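Local coordinates for protein oxidoreductase (Azotobacter vinelandii, PDB 7D5M) that binds NAD+ and, as a homologue of inositol dehydrogenase, probably oxidises a sugar or polyol-like substrate with this cofactor, at residues I223-C228 with G384-Y389; H177-E182 with V234-A238. All blocks are in the same frame, centred on the assembly; numbering follows the deposited sequence.

In the fold
Both contacts belong to the C-terminal alpha/beta domain of this Gfo/Idh/MocA-family protein, and both reach the second subunit. In contact 1 strand 387-388 lies beside strand 223-231 in the mixed sheet. Contact 2 joins the loop after strand 165-173 to the loop after strand 223-231. Strand 223-231 takes part in contact 1 and leads into contact 2. Along the chain the order is 177-182, 223-228, 234-238, 384-389. The centres lie 27 Å apart and the nearest atoms about 14 Å. Contact 1 thus completes the sheet border at the second subunit, away from the cofactor, while contact 2 ties two loops together nearer it, with the His177 side chain about 9 Å from bound NAD.

Contact 1 of 2, residues I223-C228 with G384-Y389; sequences IKRLMC and GVWVDY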
loop_
_atom_site.group_PDB
_atom_site.type_symbol
_atom_site.label_atom_id
_atom_site.label_comp_id
_atom_site.label_asym_id
_atom_site.label_seq_id
_atom_site.Cartn_x
_atom_site.Cartn_y
_atom_site.Cartn_z
ATOM N N ILE A 223 -5.861 -2.386 33.159
ATOM C CA ILE A 223 -7.259 -2.692 32.765
ATOM C C ILE A 223 -8.122 -2.632 34.031
ATOM O O ILE A 223 -7.783 -3.329 35.022
ATOM C CB ILE A 223 -7.351 -4.053 32.052
ATOM C CG1 ILE A 223 -6.404 -4.135 30.854
ATOM C CG2 ILE A 223 -8.789 -4.343 31.657
ATOM C CD1 ILE A 223 -6.117 -5.544 30.403
ATOM N N LYS A 224 -9.170 -1.806 34.009
ATOM C CA LYS A 224 -10.157 -1.686 35.113
ATOM C C LYS A 224 -11.266 -2.729 34.926
ATOM O O LYS A 224 -11.609 -3.439 35.900
ATOM C CB LYS A 224 -10.736 -0.272 35.149
ATOM C CG LYS A 224 -11.652 -0.005 36.333
ATOM C CD LYS A 224 -12.629 1.118 36.115
ATOM C CE LYS A 224 -11.971 2.408 35.676
ATOM N NZ LYS A 224 -12.881 3.218 34.835
ATOM N N ARG A 225 -11.833 -2.816 33.718
ATOM C CA ARG A 225 -12.952 -3.741 33.405
ATOM C C ARG A 225 -12.806 -4.227 31.969
ATOM O O ARG A 225 -12.209 -3.501 31.178
ATOM C CB ARG A 225 -14.318 -3.057 33.496
ATOM C CG ARG A 225 -14.621 -2.391 34.827
ATOM C CD ARG A 225 -16.114 -2.153 34.968
ATOM N NE ARG A 225 -16.648 -1.347 33.873
ATOM C CZ ARG A 225 -17.933 -1.277 33.525
ATOM N NH1 ARG A 225 -18.844 -1.988 34.171
ATOM N NH2 ARG A 225 -18.304 -0.501 32.521
ATOM N N LEU A 226 -13.372 -5.387 31.649
ATOM C CA LEU A 226 -13.493 -5.802 30.237
ATOM C C LEU A 226 -14.785 -6.583 30.030
ATOM O O LEU A 226 -15.385 -7.082 30.998
ATOM C CB LEU A 226 -12.251 -6.573 29.772
ATOM C CG LEU A 226 -11.957 -7.948 30.371
ATOM C CD1 LEU A 226 -12.891 -9.028 29.844
ATOM C CD2 LEU A 226 -10.519 -8.341 30.048
ATOM N N MET A 227 -15.204 -6.648 28.779
ATOM C CA MET A 227 -16.243 -7.594 28.336
ATOM C C MET A 227 -15.703 -8.347 27.126
ATOM O O MET A 227 -14.856 -7.796 26.375
ATOM C CB MET A 227 -17.547 -6.882 27.988
ATOM C CG MET A 227 -17.348 -5.676 27.118
ATOM S SD MET A 227 -18.856 -5.303 26.224
ATOM C CE MET A 227 -19.036 -6.828 25.291
ATOM N N CYS A 228 -16.151 -9.576 26.958
ATOM C CA CYS A 228 -15.736 -10.422 25.823
ATOM C C CYS A 228 -16.944 -11.181 25.283
ATOM O O CYS A 228 -17.634 -11.880 26.052
ATOM C CB CYS A 228 -14.612 -11.368 26.211
ATOM S SG CYS A 228 -14.118 -12.461 24.856
ATOM N N GLY A 384 -21.202 -12.033 27.601
ATOM C CA GLY A 384 -20.463 -10.833 27.153
ATOM C C GLY A 384 -20.769 -9.597 27.980
ATOM O O GLY A 384 -20.977 -8.529 27.397
ATOM N N VAL A 385 -20.765 -9.725 29.308
ATOM C CA VAL A 385 -21.075 -8.628 30.264
ATOM C C VAL A 385 -19.762 -8.078 30.825
ATOM O O VAL A 385 -18.736 -8.816 30.802
ATOM C CB VAL A 385 -22.017 -9.135 31.377
ATOM C CG1 VAL A 385 -23.270 -9.751 30.779
ATOM C CG2 VAL A 385 -21.331 -10.128 32.303
ATOM N N TRP A 386 -19.777 -6.831 31.288
ATOM C CA TRP A 386 -18.606 -6.196 31.942
ATOM C C TRP A 386 -18.247 -6.985 33.202
ATOM O O TRP A 386 -19.162 -7.290 33.998
ATOM C CB TRP A 386 -18.872 -4.731 32.269
ATOM C CG TRP A 386 -18.967 -3.870 31.050
ATOM C CD1 TRP A 386 -20.103 -3.437 30.435
ATOM C CD2 TRP A 386 -17.869 -3.373 30.268
ATOM N NE1 TRP A 386 -19.790 -2.689 29.333
ATOM C CE2 TRP A 386 -18.426 -2.630 29.205
ATOM C CE3 TRP A 386 -16.478 -3.477 30.364
ATOM C CZ2 TRP A 386 -17.635 -1.983 28.254
ATOM C CZ3 TRP A 386 -15.698 -2.845 29.421
ATOM C CH2 TRP A 386 -16.269 -2.106 28.385
ATOM N N VAL A 387 -16.970 -7.320 33.351
ATOM C CA VAL A 387 -16.422 -7.954 34.581
ATOM C C VAL A 387 -15.269 -7.089 35.083
ATOM O O VAL A 387 -14.549 -6.470 34.256
ATOM C CB VAL A 387 -15.996 -9.413 34.343
ATOM C CG1 VAL A 387 -17.137 -10.227 33.753
ATOM C CG2 VAL A 387 -14.747 -9.515 33.475
ATOM N N ASP A 388 -15.124 -7.013 36.404
ATOM C CA ASP A 388 -13.949 -6.375 37.046
ATOM C C ASP A 388 -12.714 -7.199 36.693
ATOM O O ASP A 388 -12.803 -8.441 36.696
ATOM C CB ASP A 388 -14.138 -6.255 38.555
ATOM C CG ASP A 388 -15.229 -5.271 38.921
ATOM O OD1 ASP A 388 -15.573 -4.425 38.056
ATOM O OD2 ASP A 388 -15.723 -5.349 40.067
ATOM N N TYR A 389 -11.606 -6.530 36.392
ATOM C CA TYR A 389 -10.380 -7.213 35.923
ATOM C C TYR A 389 -9.544 -7.670 37.130
ATOM O O TYR A 389 -9.148 -8.845 37.009
ATOM C CB TYR A 389 -9.633 -6.314 34.946
ATOM C CG TYR A 389 -8.530 -7.032 34.222
ATOM C CD1 TYR A 389 -8.812 -7.956 33.231
ATOM C CD2 TYR A 389 -7.207 -6.815 34.560
ATOM C CE1 TYR A 389 -7.801 -8.625 32.566
ATOM C CE2 TYR A 389 -6.182 -7.475 33.905
ATOM C CZ TYR A 389 -6.484 -8.383 32.902
ATOM O OH TYR A 389 -5.501 -9.047 32.230
#
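Residues 223-228 and 384-389 run antiparallel, their end-to-end directions 160° apart. Leu226 and Val387 form the hydrogen-bonded pair. Leu226 N donates to Val387 O at 3.1 Å, and Val387 N returns a bond to Leu226 O at 2.8 Å. Arg225 and Asp388 are the neighbouring non-hydrogen-bonded pair. Tyr389 N adds a bond to Lys224 O, approaching it from above the carbonyl plane. Gly384 CA lies 3.2 Å from Cys228 O in a CA-H...O contact. The indole of Trp386 is sandwiched between Arg225 and Met227. The guanidinium of Arg225 lies flat on it, centres 4.1 Å apart and planes at 11°, in an off-centre cation-pi stack. Over the opposite face of the ring comes Met227 CG, 3.7 Å from the centroid of the six-membered ring of Trp386. Met227 SD makes an oblique Met-aromatic contact with the five-membered ring. A salt bridge from Arg225 NH2 to Glu249 on strand 243-250 helps hold the guanidinium in place. Strand 387-388 is the outermost strand of the mixed sheet within this chain, laid down by the last modelled residues. On the side of strand 223-231 away from it, strand 243-250 is the inner neighbour, and Lys224 and Arg225 both face its Glu249 in a classic beta bulge. Leu226 and Val387 lie side by side on one face of the sheet, with Leu226 CD1 4.1 Å from Val387 CG2. Leu226 CD2 reaches the Tyr389 ring obliquely, 3.6 Å from its CD1. Chi1 of Tyr389 is -169°, which turns the ring so that Ile223 CB sits over its face in a CH-pi contact. Helix 363-381 packs here through Trp372, which touches both Leu226 and Tyr389. Met227 also meets Met227 of the second subunit.

Contact 2 of 2, residues H177-E182 with V234-A238; sequences HSAPVE and VKSRA
Arg237, on the 3-10 turn 235-237, reaches His177 and Glu182 on the other loop and makes most of the polar contacts here. Its chain is extended from CG to NE, which carries the guanidinium across to the other loop. NH1 and NH2 grip His177 O end-on, with NH1 to His177 O at 2.8 Å. That oxygen lies in the guanidinium plane. NE and NH2 take Glu182 side-on, one carboxylate oxygen each. The bond from Arg237 NH2 to Glu182 OE2 is 2.8 Å and almost straight, at 177°. Both nitrogens meet the carboxylate from above its plane, and the two flat groups are turned 46° apart. A weak bond from NH2 to Ala179 O adds to this grip. Val234 CG2 lies over one face of the guanidinium. This part is tightly packed, and Arg237 is buried. Asp242 gives NH1 a second salt bridge, so the positive charge probably is well balanced by two carboxylates.

The other side is looser. Pro180, the centre of an inverse gamma turn, is exposed and touches Val234 only lightly, with Pro180 CB 4.0 Å from Val234 CG1. Ser236 OG does not reach Glu182 directly. A water joins them, 2.6 Å from Glu182 OE1 and donating to it.

His177 ND1 is hydrogen-bonded to Tyr201 OH. Arg166 of the second subunit bonds Ser178 O and packs on Val234. The loop after strand 165-173 here meets the loop joining strands 223-231 and 243-250, with helix 186-191 alongside, its Thr188 touching Glu182.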
loop_
_atom_site.group_PDB
_atom_site.type_symbol
_atom_site.label_atom_id
_atom_site.label_comp_id
_atom_site.label_asym_id
_atom_site.label_seq_id
_atom_site.Cartn_x
_atom_site.Cartn_y
_atom_site.Cartn_z
ATOM N N HIS A 177 -8.030 -21.015 9.684
ATOM C CA HIS A 177 -8.980 -22.015 10.244
ATOM C C HIS A 177 -10.425 -21.655 9.900
ATOM O O HIS A 177 -11.327 -22.074 10.634
ATOM C CB HIS A 177 -8.700 -22.218 11.737
ATOM C CG HIS A 177 -7.285 -22.629 11.970
ATOM N ND1 HIS A 177 -6.632 -22.401 13.154
ATOM C CD2 HIS A 177 -6.390 -23.230 11.156
ATOM C CE1 HIS A 177 -5.390 -22.851 13.064
ATOM N NE2 HIS A 177 -5.215 -23.360 11.842
ATOM N N SER A 178 -10.644 -20.937 8.796
ATOM C CA SER A 178 -11.995 -20.640 8.264
ATOM C C SER A 178 -12.745 -21.956 8.016
ATOM O O SER A 178 -13.949 -22.005 8.280
ATOM C CB SER A 178 -11.907 -19.802 7.018
ATOM O OG SER A 178 -11.336 -18.527 7.307
ATOM N N ALA A 179 -12.046 -22.978 7.521
ATOM C CA ALA A 179 -12.565 -24.353 7.322
ATOM C C ALA A 179 -12.118 -25.245 8.480
ATOM O O ALA A 179 -11.138 -24.944 9.157
ATOM C CB ALA A 179 -12.067 -24.880 6.002
ATOM N N PRO A 180 -12.796 -26.387 8.726
ATOM C CA PRO A 180 -12.392 -27.305 9.797
ATOM C C PRO A 180 -11.131 -28.128 9.476
ATOM O O PRO A 180 -11.223 -29.333 9.288
ATOM C CB PRO A 180 -13.631 -28.204 9.956
ATOM C CG PRO A 180 -14.255 -28.224 8.576
ATOM C CD PRO A 180 -13.997 -26.843 8.010
ATOM N N VAL A 181 -9.967 -27.476 9.476
ATOM C CA VAL A 181 -8.668 -28.084 9.055
ATOM C C VAL A 181 -8.153 -29.036 10.151
ATOM O O VAL A 181 -7.224 -29.828 9.850
ATOM C CB VAL A 181 -7.638 -27.002 8.667
ATOM C CG1 VAL A 181 -8.116 -26.189 7.468
ATOM C CG2 VAL A 181 -7.296 -26.081 9.827
ATOM N N GLU A 182 -8.726 -28.973 11.363
ATOM C CA GLU A 182 -8.487 -29.930 12.488
ATOM C C GLU A 182 -8.531 -31.381 11.996
ATOM O O GLU A 182 -7.888 -32.238 12.633
ATOM C CB GLU A 182 -9.588 -29.903 13.554
ATOM C CG GLU A 182 -9.825 -28.563 14.201
ATOM C CD GLU A 182 -10.879 -27.721 13.511
ATOM O OE1 GLU A 182 -11.977 -27.545 14.083
ATOM O OE2 GLU A 182 -10.576 -27.225 12.426
ATOM N N VAL A 234 -16.945 -22.338 13.325
ATOM C CA VAL A 234 -16.849 -23.803 13.076
ATOM C C VAL A 234 -17.429 -24.472 14.323
ATOM O O VAL A 234 -16.754 -24.523 15.356
ATOM C CB VAL A 234 -15.423 -24.248 12.732
ATOM C CG1 VAL A 234 -15.338 -25.755 12.555
ATOM C CG2 VAL A 234 -14.927 -23.539 11.487
ATOM N N LYS A 235 -18.695 -24.874 14.230
ATOM C CA LYS A 235 -19.564 -25.209 15.389
ATOM C C LYS A 235 -18.925 -26.295 16.260
ATOM O O LYS A 235 -19.097 -26.218 17.497
ATOM C CB LYS A 235 -20.931 -25.682 14.892
ATOM C CG LYS A 235 -21.679 -24.676 14.038
ATOM C CD LYS A 235 -22.182 -23.498 14.832
ATOM C CE LYS A 235 -23.372 -22.790 14.207
ATOM N NZ LYS A 235 -24.245 -23.697 13.421
ATOM N N SER A 236 -18.204 -27.237 15.642
ATOM C CA SER A 236 -17.574 -28.414 16.302
ATOM C C SER A 236 -16.512 -27.976 17.323
ATOM O O SER A 236 -16.125 -28.810 18.164
ATOM C CB SER A 236 -16.981 -29.351 15.277
ATOM O OG SER A 236 -15.953 -28.709 14.538
ATOM N N ARG A 237 -16.037 -26.727 17.261
ATOM C CA ARG A 237 -14.990 -26.218 18.191
ATOM C C ARG A 237 -15.596 -25.835 19.545
ATOM O O ARG A 237 -14.843 -25.807 20.535
ATOM C CB ARG A 237 -14.257 -25.028 17.568
ATOM C CG ARG A 237 -13.484 -25.402 16.315
ATOM C CD ARG A 237 -12.852 -24.219 15.605
ATOM N NE ARG A 237 -12.189 -24.693 14.404
ATOM C CZ ARG A 237 -11.926 -23.973 13.313
ATOM N NH1 ARG A 237 -12.260 -22.692 13.240
ATOM N NH2 ARG A 237 -11.338 -24.559 12.286
ATOM N N ALA A 238 -16.902 -25.555 19.603
ATOM C CA ALA A 238 -17.600 -25.139 20.838
ATOM C C ALA A 238 -17.240 -26.111 21.960
ATOM O O ALA A 238 -17.223 -27.318 21.734
ATOM C CB ALA A 238 -19.092 -25.081 20.606
HETATM O O HOH W 1 -13.576 -29.044 15.568
#